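Local coordinates for protein phosphomethylpyrimidine kinase (Pyrococcus furiosus, PDB 2PB9) that probably condenses pyrimidine and thiazole phosphates into thiamine phosphate and phosphorylates hydroxymethylpyrimidine, this chain being its C-terminal, ThiN-family domain, at residues 6-11 and 37-42; 45-50 and 78-83; 122-127 and 160-165. All coordinates share one frame; numbering follows the deposited sequence.

Contacts 1 and 2 are neighbours, their centres about 11 Å apart, and they touch where the chain leaves strand 35-38 and comes back into strand 50-53: Leu39 N lies 2.9 Å from Asp49 O, a probable hydrogen bond, and Ser38 OG packs against Val50 and Leu83. Contact 1 brings helix 5-21 against strand 35-38, and contact 2 brings helix 77-86 up to the return loop, with a bound phosphate at that helix's start. Contact 3 lies well apart, its centre about 22 Å from that of contact 2 and 31 Å from that of contact 1, on the far side of the chain's centre from contact 1. There, other subunits join in.

Contact 1: residues 6-11 and 37-42; sequences WRIYEE and YSLPLP
Ile8 carries the helix side of this meeting, and its two branches do different jobs. CG2, anti to the backbone N, reaches the ring of Tyr37 obliquely, 3.6 Å from CD2, and also sits 3.5 Å from the Tyr37 carbonyl O. The other branch runs on extended to CD1, which ends against Leu39 CD2 at 3.3 Å; these two side chains cross at about a right angle. One turn further along helix 5-21, the carboxylate plane of Glu11 is within 9° of the tyrosine ring's, but OE2 approaches obliquely, 3.7 Å from Tyr37 CE2. Tyr37 swings its ring to the helix because CG stands anti to the backbone N (chi1 -167°). An alanine here removes the ring that Ile8 CG2 and Glu11 meet, and would probably loosen the seating of helix 5-21 on the strand. The site belongs to the layered alpha/beta fold: strand 35-38 runs inside the mixed sheet, with helix 5-21 on the Tyr37 side, while Ser38 faces the other way and touches helix 77-86. Further out, Ile8 also rests on Phe72 of strand 70-72, and both Glu11 and Tyr37 touch Pro176 of helix 176-185. Where the strand gives way to loop, Ser38 OG donates to Leu39 O at 2.7 Å, in the carbonyl plane and on a lone pair, tying the serine side chain to the chain as it departs.

Contact 2: residues 45-50 and 78-83; sequences RSTKDV and LARAVL. With PO4 (phosphate ion), chain C.
Val50, at the start of strand 50-53, points at helix 77-86, and every carbon of its side chain beyond the backbone finds a partner there. Val50 CB lies 3.9 Å from Ala79 CB. Val50 CG1, anti to the backbone N (chi1 -173°), is nearest the same Ala79 CB, at 4.1 Å, and reaches Val82 CG1 more distantly, at 4.3 Å. Val50 CG2 meets Leu83 CD1 at 3.8 Å as the valine and leucine slide past each other in opposite directions. Ala79 is shared: its methyl CB also meets Thr47 CB at 3.6 Å, and Thr47 CG2 runs alongside the aliphatic part of Arg80. Leu83 CD2 closes the other end over the backbone of Ser46. The loop keeps its shape through Asp49, whose OD2 accepts from Arg45 N, from Ser46 N at 2.7 Å on the anti lone pair, and from Ser46 OG. At the helix start, Leu78 N gives a nearly straight bond to phosphate O4 (3.1 Å, 177°); Ser75, His77 and Arg56 also hold the ion, which probably came from the crystallisation liquor. No hydrogen bond joins loop to helix, so the attachment rests on apolar packing, while Asp49 holds the loop's shape from within.

Contact 3: residues 122-127 and 160-165; sequences YDRREE and LGDVGK
Asp123 OD1 is gripped three times: by Arg125 N in a weak but straight bond (3.2 Å, 169°), by a water at 2.9 Å that it may share with other acceptors, and by Arg125 NH2 of the second subunit in a salt bridge. The same water takes the N-H of Arg124 at 2.9 Å and lies close to Asp162 OD2, so it probably links the two loops, which no direct hydrogen bond joins. Asp123 OD1 and Asp162 OD1 lie 4.4 Å apart, a repulsion that Arg125 of the second subunit, salt-bridged to both, probably offsets. Arg124, extended from CG to NE, crosses Asp162 obliquely, its charge near that of the carboxylate but beyond a salt bridge; at its tip Arg124 NH1 meets Lys165 CD at 3.3 Å, the two side chains crossing at about a right angle. Asp162 opens a type II turn that ends at Lys165, with Gly164 at positive phi. Asp162 and Gly164 also form backbone hydrogen bonds with the third subunit, making this an assembly interface. The 122-127 loop leads from strand 118-121, outermost of the sheet within this chain, into helix 129-133, the 160-165 loop joins strands 154-159 and 168-173, and Arg124 leans on Thr138 of helix 138-149.

Contact 1: residues 6-11 and 37-42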
loop_
_atom_site.group_PDB
_atom_site.type_symbol
_atom_site.label_atom_id
_atom_site.label_comp_id
_atom_site.label_asym_id
_atom_site.label_seq_id
_atom_site.Cartn_x
_atom_site.Cartn_y
_atom_site.Cartn_z
ATOM N N TRP A 6 -12.430 -1.001 -41.754
ATOM C CA TRP A 6 -12.398 0.401 -42.123
ATOM C C TRP A 6 -13.332 1.249 -41.263
ATOM O O TRP A 6 -12.963 2.327 -40.791
ATOM C CB TRP A 6 -12.759 0.605 -43.590
ATOM C CG TRP A 6 -12.772 2.051 -43.951
ATOM C CD1 TRP A 6 -13.866 2.818 -44.210
ATOM C CD2 TRP A 6 -11.638 2.924 -44.034
ATOM N NE1 TRP A 6 -13.487 4.117 -44.447
ATOM C CE2 TRP A 6 -12.124 4.210 -44.348
ATOM C CE3 TRP A 6 -10.257 2.745 -43.869
ATOM C CZ2 TRP A 6 -11.284 5.314 -44.506
ATOM C CZ3 TRP A 6 -9.413 3.855 -44.023
ATOM C CH2 TRP A 6 -9.935 5.118 -44.339
ATOM N N ARG A 7 -14.549 0.761 -41.064
ATOM C CA ARG A 7 -15.534 1.479 -40.264
ATOM C C ARG A 7 -15.021 1.689 -38.842
ATOM O O ARG A 7 -15.234 2.745 -38.243
ATOM C CB ARG A 7 -16.846 0.695 -40.240
ATOM C CG ARG A 7 -17.941 1.334 -39.393
ATOM C CD ARG A 7 -19.195 0.482 -39.420
ATOM N NE ARG A 7 -19.554 0.180 -40.803
ATOM C CZ ARG A 7 -20.374 -0.795 -41.187
ATOM N NH1 ARG A 7 -20.951 -1.595 -40.292
ATOM N NH2 ARG A 7 -20.603 -0.977 -42.482
ATOM N N ILE A 8 -14.346 0.672 -38.317
ATOM C CA ILE A 8 -13.779 0.717 -36.977
ATOM C C ILE A 8 -12.679 1.769 -36.924
ATOM O O ILE A 8 -12.656 2.606 -36.027
ATOM C CB ILE A 8 -13.172 -0.654 -36.576
ATOM C CG1 ILE A 8 -14.245 -1.739 -36.622
ATOM C CG2 ILE A 8 -12.580 -0.582 -35.178
ATOM C CD1 ILE A 8 -13.747 -3.094 -36.189
ATOM N N TYR A 9 -11.768 1.716 -37.891
ATOM C CA TYR A 9 -10.661 2.665 -37.969
ATOM C C TYR A 9 -11.139 4.119 -38.145
ATOM O O TYR A 9 -10.537 5.047 -37.595
ATOM C CB TYR A 9 -9.740 2.288 -39.129
ATOM C CG TYR A 9 -8.724 3.356 -39.476
ATOM C CD1 TYR A 9 -7.534 3.498 -38.740
ATOM C CD2 TYR A 9 -8.954 4.238 -40.533
ATOM C CE1 TYR A 9 -6.606 4.495 -39.058
ATOM C CE2 TYR A 9 -8.044 5.228 -40.850
ATOM C CZ TYR A 9 -6.876 5.353 -40.118
ATOM O OH TYR A 9 -5.985 6.342 -40.455
ATOM N N GLU A 10 -12.214 4.308 -38.906
ATOM C CA GLU A 10 -12.748 5.641 -39.159
ATOM C C GLU A 10 -13.460 6.245 -37.973
ATOM O O GLU A 10 -13.177 7.374 -37.581
ATOM C CB GLU A 10 -13.713 5.601 -40.335
ATOM C CG GLU A 10 -13.022 5.579 -41.662
ATOM C CD GLU A 10 -12.377 6.913 -41.977
ATOM O OE1 GLU A 10 -13.133 7.860 -42.304
ATOM O OE2 GLU A 10 -11.126 7.014 -41.886
ATOM N N GLU A 11 -14.398 5.490 -37.411
ATOM C CA GLU A 11 -15.170 5.959 -36.275
ATOM C C GLU A 11 -14.301 6.298 -35.065
ATOM O O GLU A 11 -14.550 7.287 -34.368
ATOM C CB GLU A 11 -16.234 4.918 -35.906
ATOM C CG GLU A 11 -17.332 4.813 -36.957
ATOM C CD GLU A 11 -18.630 4.197 -36.439
ATOM O OE1 GLU A 11 -19.662 4.366 -37.130
ATOM O OE2 GLU A 11 -18.628 3.550 -35.363
ATOM N N TYR A 37 -11.624 0.500 -29.800
ATOM C CA TYR A 37 -12.808 0.022 -30.488
ATOM C C TYR A 37 -12.445 -1.353 -31.036
ATOM O O TYR A 37 -11.609 -1.491 -31.929
ATOM C CB TYR A 37 -13.188 0.977 -31.608
ATOM C CG TYR A 37 -14.563 0.732 -32.185
ATOM C CD1 TYR A 37 -15.476 -0.111 -31.546
ATOM C CD2 TYR A 37 -14.960 1.365 -33.368
ATOM C CE1 TYR A 37 -16.747 -0.321 -32.069
ATOM C CE2 TYR A 37 -16.226 1.167 -33.896
ATOM C CZ TYR A 37 -17.110 0.325 -33.245
ATOM O OH TYR A 37 -18.358 0.146 -33.775
ATOM N N SER A 38 -13.078 -2.368 -30.467
ATOM C CA SER A 38 -12.816 -3.747 -30.828
ATOM C C SER A 38 -13.613 -4.267 -32.011
ATOM O O SER A 38 -14.589 -3.655 -32.445
ATOM C CB SER A 38 -13.093 -4.634 -29.611
ATOM O OG SER A 38 -13.084 -5.997 -29.963
ATOM N N LEU A 39 -13.161 -5.402 -32.541
ATOM C CA LEU A 39 -13.862 -6.070 -33.628
ATOM C C LEU A 39 -14.949 -6.812 -32.879
ATOM O O LEU A 39 -14.806 -7.105 -31.692
ATOM C CB LEU A 39 -12.968 -7.093 -34.339
ATOM C CG LEU A 39 -11.927 -6.622 -35.356
ATOM C CD1 LEU A 39 -10.980 -7.759 -35.662
ATOM C CD2 LEU A 39 -12.619 -6.135 -36.615
ATOM N N PRO A 40 -16.031 -7.094 -33.577
ATOM C CA PRO A 40 -17.142 -7.831 -32.972
ATOM C C PRO A 40 -16.816 -9.314 -32.750
ATOM O O PRO A 40 -15.914 -9.827 -33.413
ATOM C CB PRO A 40 -18.236 -7.778 -34.044
ATOM C CG PRO A 40 -17.499 -7.720 -35.324
ATOM C CD PRO A 40 -16.204 -7.020 -35.022
ATOM N N LEU A 41 -17.495 -9.955 -31.833
ATOM C CA LEU A 41 -17.242 -11.378 -31.617
ATOM C C LEU A 41 -17.859 -12.111 -32.815
ATOM O O LEU A 41 -18.765 -11.594 -33.476
ATOM C CB LEU A 41 -17.898 -11.872 -30.324
ATOM C CG LEU A 41 -17.564 -11.133 -29.032
ATOM C CD1 LEU A 41 -18.069 -9.694 -29.139
ATOM C CD2 LEU A 41 -18.211 -11.842 -27.848
ATOM N N PRO A 42 -17.405 -13.338 -33.089
ATOM C CA PRO A 42 -16.369 -14.053 -32.344
ATOM C C PRO A 42 -14.968 -13.700 -32.802
ATOM O O PRO A 42 -14.000 -14.328 -32.377
ATOM C CB PRO A 42 -16.706 -15.508 -32.624
ATOM C CG PRO A 42 -17.110 -15.441 -34.072
ATOM C CD PRO A 42 -17.996 -14.203 -34.127
#

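Contact 2: residues 45-50 and 78-83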
loop_
_atom_site.group_PDB
_atom_site.type_symbol
_atom_site.label_atom_id
_atom_site.label_comp_id
_atom_site.label_asym_id
_atom_site.label_seq_id
_atom_site.Cartn_x
_atom_site.Cartn_y
_atom_site.Cartn_z
ATOM N N ARG A 45 -10.744 -12.000 -30.477
ATOM C CA ARG A 45 -10.086 -13.007 -29.658
ATOM C C ARG A 45 -8.820 -12.496 -28.951
ATOM O O ARG A 45 -8.312 -13.129 -28.026
ATOM C CB ARG A 45 -9.769 -14.235 -30.532
ATOM C CG ARG A 45 -9.163 -15.454 -29.797
ATOM C CD ARG A 45 -10.041 -15.937 -28.642
ATOM N NE ARG A 45 -11.417 -15.471 -28.799
ATOM C CZ ARG A 45 -12.439 -15.831 -28.028
ATOM N NH1 ARG A 45 -12.264 -16.681 -27.020
ATOM N NH2 ARG A 45 -13.641 -15.327 -28.270
ATOM N N SER A 46 -8.308 -11.352 -29.372
ATOM C CA SER A 46 -7.118 -10.814 -28.725
ATOM C C SER A 46 -7.043 -9.301 -28.880
ATOM O O SER A 46 -7.810 -8.711 -29.643
ATOM C CB SER A 46 -5.855 -11.459 -29.310
ATOM O OG SER A 46 -5.707 -11.128 -30.674
ATOM N N THR A 47 -6.123 -8.678 -28.149
ATOM C CA THR A 47 -5.949 -7.232 -28.223
ATOM C C THR A 47 -5.558 -6.832 -29.651
ATOM O O THR A 47 -5.627 -5.661 -30.036
ATOM C CB THR A 47 -4.850 -6.754 -27.267
ATOM O OG1 THR A 47 -3.569 -7.121 -27.797
ATOM C CG2 THR A 47 -5.043 -7.373 -25.883
ATOM N N LYS A 48 -5.137 -7.825 -30.426
ATOM C CA LYS A 48 -4.748 -7.608 -31.809
ATOM C C LYS A 48 -5.987 -7.308 -32.635
ATOM O O LYS A 48 -5.896 -6.701 -33.701
ATOM C CB LYS A 48 -4.081 -8.855 -32.366
ATOM C CG LYS A 48 -2.610 -8.696 -32.699
ATOM C CD LYS A 48 -1.754 -8.548 -31.460
ATOM C CE LYS A 48 -0.294 -8.815 -31.799
ATOM N NZ LYS A 48 0.169 -7.987 -32.955
ATOM N N ASP A 49 -7.142 -7.737 -32.128
ATOM C CA ASP A 49 -8.423 -7.546 -32.809
ATOM C C ASP A 49 -9.116 -6.284 -32.331
ATOM O O ASP A 49 -10.292 -6.046 -32.625
ATOM C CB ASP A 49 -9.329 -8.755 -32.559
ATOM C CG ASP A 49 -8.652 -10.059 -32.911
ATOM O OD1 ASP A 49 -8.134 -10.137 -34.041
ATOM O OD2 ASP A 49 -8.633 -10.995 -32.073
ATOM N N VAL A 50 -8.376 -5.479 -31.583
ATOM C CA VAL A 50 -8.915 -4.242 -31.049
ATOM C C VAL A 50 -8.065 -3.071 -31.522
ATOM O O VAL A 50 -6.840 -3.136 -31.489
ATOM C CB VAL A 50 -8.941 -4.285 -29.502
ATOM C CG1 VAL A 50 -9.664 -3.060 -28.963
ATOM C CG2 VAL A 50 -9.628 -5.562 -29.030
ATOM N N LEU A 78 -6.305 -1.624 -22.022
ATOM C CA LEU A 78 -7.700 -1.276 -22.189
ATOM C C LEU A 78 -8.383 -2.308 -23.085
ATOM O O LEU A 78 -9.572 -2.588 -22.924
ATOM C CB LEU A 78 -7.827 0.124 -22.795
ATOM C CG LEU A 78 -9.190 0.785 -22.576
ATOM C CD1 LEU A 78 -9.410 0.989 -21.088
ATOM C CD2 LEU A 78 -9.269 2.116 -23.304
ATOM N N ALA A 79 -7.630 -2.887 -24.020
ATOM C CA ALA A 79 -8.198 -3.882 -24.930
ATOM C C ALA A 79 -8.662 -5.109 -24.168
ATOM O O ALA A 79 -9.730 -5.663 -24.444
ATOM C CB ALA A 79 -7.182 -4.279 -25.995
ATOM N N ARG A 80 -7.846 -5.546 -23.218
ATOM C CA ARG A 80 -8.187 -6.702 -22.401
ATOM C C ARG A 80 -9.440 -6.384 -21.601
ATOM O O ARG A 80 -10.305 -7.232 -21.427
ATOM C CB ARG A 80 -7.033 -7.051 -21.450
ATOM C CG ARG A 80 -5.971 -7.980 -22.047
ATOM C CD ARG A 80 -4.580 -7.338 -22.091
ATOM N NE ARG A 80 -4.073 -6.993 -20.761
ATOM C CZ ARG A 80 -3.111 -7.654 -20.121
ATOM N NH1 ARG A 80 -2.530 -8.712 -20.686
ATOM N NH2 ARG A 80 -2.732 -7.262 -18.905
ATOM N N ALA A 81 -9.531 -5.153 -21.121
ATOM C CA ALA A 81 -10.684 -4.721 -20.347
ATOM C C ALA A 81 -11.966 -4.777 -21.178
ATOM O O ALA A 81 -12.962 -5.379 -20.757
ATOM C CB ALA A 81 -10.457 -3.303 -19.846
ATOM N N VAL A 82 -11.937 -4.145 -22.351
ATOM C CA VAL A 82 -13.103 -4.119 -23.221
ATOM C C VAL A 82 -13.408 -5.519 -23.726
ATOM O O VAL A 82 -14.567 -5.903 -23.849
ATOM C CB VAL A 82 -12.909 -3.145 -24.431
ATOM C CG1 VAL A 82 -12.301 -3.862 -25.619
ATOM C CG2 VAL A 82 -14.229 -2.554 -24.830
ATOM N N LEU A 83 -12.359 -6.286 -23.989
ATOM C CA LEU A 83 -12.508 -7.643 -24.484
ATOM C C LEU A 83 -13.224 -8.483 -23.428
ATOM O O LEU A 83 -14.174 -9.201 -23.738
ATOM C CB LEU A 83 -11.120 -8.218 -24.821
ATOM C CG LEU A 83 -10.926 -8.910 -26.191
ATOM C CD1 LEU A 83 -11.726 -8.205 -27.275
ATOM C CD2 LEU A 83 -9.450 -8.921 -26.552
HETATM P P PO4 C . -2.928 0.735 -23.081
HETATM O O1 PO4 C . -3.118 1.511 -21.828
HETATM O O2 PO4 C . -2.478 1.654 -24.167
HETATM O O3 PO4 C . -1.866 -0.304 -22.841
HETATM O O4 PO4 C . -4.210 0.082 -23.460
#

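Contact 3: residues 122-127 and 160-165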
loop_
_atom_site.group_PDB
_atom_site.type_symbol
_atom_site.label_atom_id
_atom_site.label_comp_id
_atom_site.label_asym_id
_atom_site.label_seq_id
_atom_site.Cartn_x
_atom_site.Cartn_y
_atom_site.Cartn_z
ATOM N N TYR A 122 -13.966 -2.166 -8.675
ATOM C CA TYR A 122 -13.282 -3.336 -8.157
ATOM C C TYR A 122 -12.094 -2.843 -7.356
ATOM O O TYR A 122 -11.535 -1.790 -7.651
ATOM C CB TYR A 122 -12.852 -4.272 -9.293
ATOM C CG TYR A 122 -11.777 -3.752 -10.221
ATOM C CD1 TYR A 122 -10.466 -3.604 -9.784
ATOM C CD2 TYR A 122 -12.053 -3.508 -11.569
ATOM C CE1 TYR A 122 -9.452 -3.241 -10.664
ATOM C CE2 TYR A 122 -11.039 -3.147 -12.458
ATOM C CZ TYR A 122 -9.741 -3.021 -11.998
ATOM O OH TYR A 122 -8.718 -2.729 -12.866
ATOM N N ASP A 123 -11.736 -3.592 -6.320
ATOM C CA ASP A 123 -10.623 -3.229 -5.463
ATOM C C ASP A 123 -9.626 -4.368 -5.474
ATOM O O ASP A 123 -9.951 -5.487 -5.089
ATOM C CB ASP A 123 -11.128 -2.960 -4.040
ATOM C CG ASP A 123 -10.014 -2.576 -3.083
ATOM O OD1 ASP A 123 -8.942 -2.127 -3.537
ATOM O OD2 ASP A 123 -10.219 -2.712 -1.863
ATOM N N ARG A 124 -8.414 -4.074 -5.926
ATOM C CA ARG A 124 -7.358 -5.067 -6.011
ATOM C C ARG A 124 -6.983 -5.638 -4.647
ATOM O O ARG A 124 -6.361 -6.706 -4.562
ATOM C CB ARG A 124 -6.129 -4.450 -6.687
ATOM C CG ARG A 124 -6.325 -4.191 -8.168
ATOM C CD ARG A 124 -5.263 -3.271 -8.762
ATOM N NE ARG A 124 -5.420 -3.181 -10.214
ATOM C CZ ARG A 124 -4.835 -2.277 -10.999
ATOM N NH1 ARG A 124 -4.030 -1.347 -10.485
ATOM N NH2 ARG A 124 -5.069 -2.305 -12.307
ATOM N N ARG A 125 -7.352 -4.935 -3.580
ATOM C CA ARG A 125 -7.041 -5.418 -2.245
ATOM C C ARG A 125 -7.888 -6.642 -1.924
ATOM O O ARG A 125 -7.539 -7.445 -1.060
ATOM C CB ARG A 125 -7.271 -4.323 -1.200
ATOM C CG ARG A 125 -6.059 -3.445 -0.967
ATOM C CD ARG A 125 -6.331 -2.417 0.114
ATOM N NE ARG A 125 -7.539 -1.667 -0.197
ATOM C CZ ARG A 125 -7.986 -0.618 0.488
ATOM N NH1 ARG A 125 -7.329 -0.170 1.554
ATOM N NH2 ARG A 125 -9.099 -0.009 0.096
ATOM N N GLU A 126 -8.999 -6.790 -2.635
ATOM C CA GLU A 126 -9.886 -7.927 -2.411
ATOM C C GLU A 126 -9.600 -9.030 -3.433
ATOM O O GLU A 126 -10.382 -9.972 -3.594
ATOM C CB GLU A 126 -11.343 -7.462 -2.494
ATOM C CG GLU A 126 -11.607 -6.199 -1.668
ATOM C CD GLU A 126 -13.080 -5.861 -1.527
ATOM O OE1 GLU A 126 -13.802 -6.611 -0.839
ATOM O OE2 GLU A 126 -13.519 -4.842 -2.099
ATOM N N GLU A 127 -8.456 -8.912 -4.100
ATOM C CA GLU A 127 -8.051 -9.871 -5.114
ATOM C C GLU A 127 -7.303 -11.093 -4.580
ATOM O O GLU A 127 -6.344 -10.983 -3.816
ATOM C CB GLU A 127 -7.210 -9.163 -6.180
ATOM C CG GLU A 127 -6.529 -10.074 -7.191
ATOM C CD GLU A 127 -5.787 -9.300 -8.298
ATOM O OE1 GLU A 127 -5.347 -8.144 -8.052
ATOM O OE2 GLU A 127 -5.622 -9.856 -9.415
ATOM N N LEU A 160 -9.535 2.251 -7.251
ATOM C CA LEU A 160 -8.582 3.123 -6.569
ATOM C C LEU A 160 -7.166 2.573 -6.772
ATOM O O LEU A 160 -6.990 1.435 -7.213
ATOM C CB LEU A 160 -8.897 3.184 -5.074
ATOM C CG LEU A 160 -10.269 3.703 -4.661
ATOM C CD1 LEU A 160 -10.385 3.674 -3.150
ATOM C CD2 LEU A 160 -10.456 5.106 -5.182
ATOM N N GLY A 161 -6.160 3.368 -6.428
ATOM C CA GLY A 161 -4.790 2.933 -6.626
ATOM C C GLY A 161 -4.309 1.807 -5.739
ATOM O O GLY A 161 -4.954 1.458 -4.754
ATOM N N ASP A 162 -3.168 1.232 -6.108
ATOM C CA ASP A 162 -2.540 0.148 -5.352
ATOM C C ASP A 162 -1.038 0.376 -5.413
ATOM O O ASP A 162 -0.579 1.231 -6.169
ATOM C CB ASP A 162 -2.912 -1.213 -5.941
ATOM C CG ASP A 162 -4.338 -1.624 -5.590
ATOM O OD1 ASP A 162 -4.624 -1.910 -4.394
ATOM O OD2 ASP A 162 -5.176 -1.649 -6.515
ATOM N N VAL A 163 -0.265 -0.368 -4.627
ATOM C CA VAL A 163 1.181 -0.152 -4.622
ATOM C C VAL A 163 1.755 -0.186 -6.036
ATOM O O VAL A 163 1.560 -1.142 -6.781
ATOM C CB VAL A 163 1.915 -1.180 -3.724
ATOM C CG1 VAL A 163 3.413 -0.864 -3.676
ATOM C CG2 VAL A 163 1.334 -1.139 -2.317
ATOM N N GLY A 164 2.445 0.890 -6.395
ATOM C CA GLY A 164 3.037 1.001 -7.713
ATOM C C GLY A 164 2.038 1.202 -8.843
ATOM O O GLY A 164 2.449 1.389 -9.984
ATOM N N LYS A 165 0.736 1.177 -8.550
ATOM C CA LYS A 165 -0.271 1.333 -9.605
ATOM C C LYS A 165 -1.290 2.423 -9.311
ATOM O O LYS A 165 -1.863 2.481 -8.222
ATOM C CB LYS A 165 -1.013 0.007 -9.828
ATOM C CG LYS A 165 -0.108 -1.202 -10.047
ATOM C CD LYS A 165 -0.924 -2.485 -10.126
ATOM C CE LYS A 165 -0.086 -3.741 -9.809
ATOM N NZ LYS A 165 0.950 -4.091 -10.838
HETATM O O HOH W 1 -7.503 -1.330 -5.953
#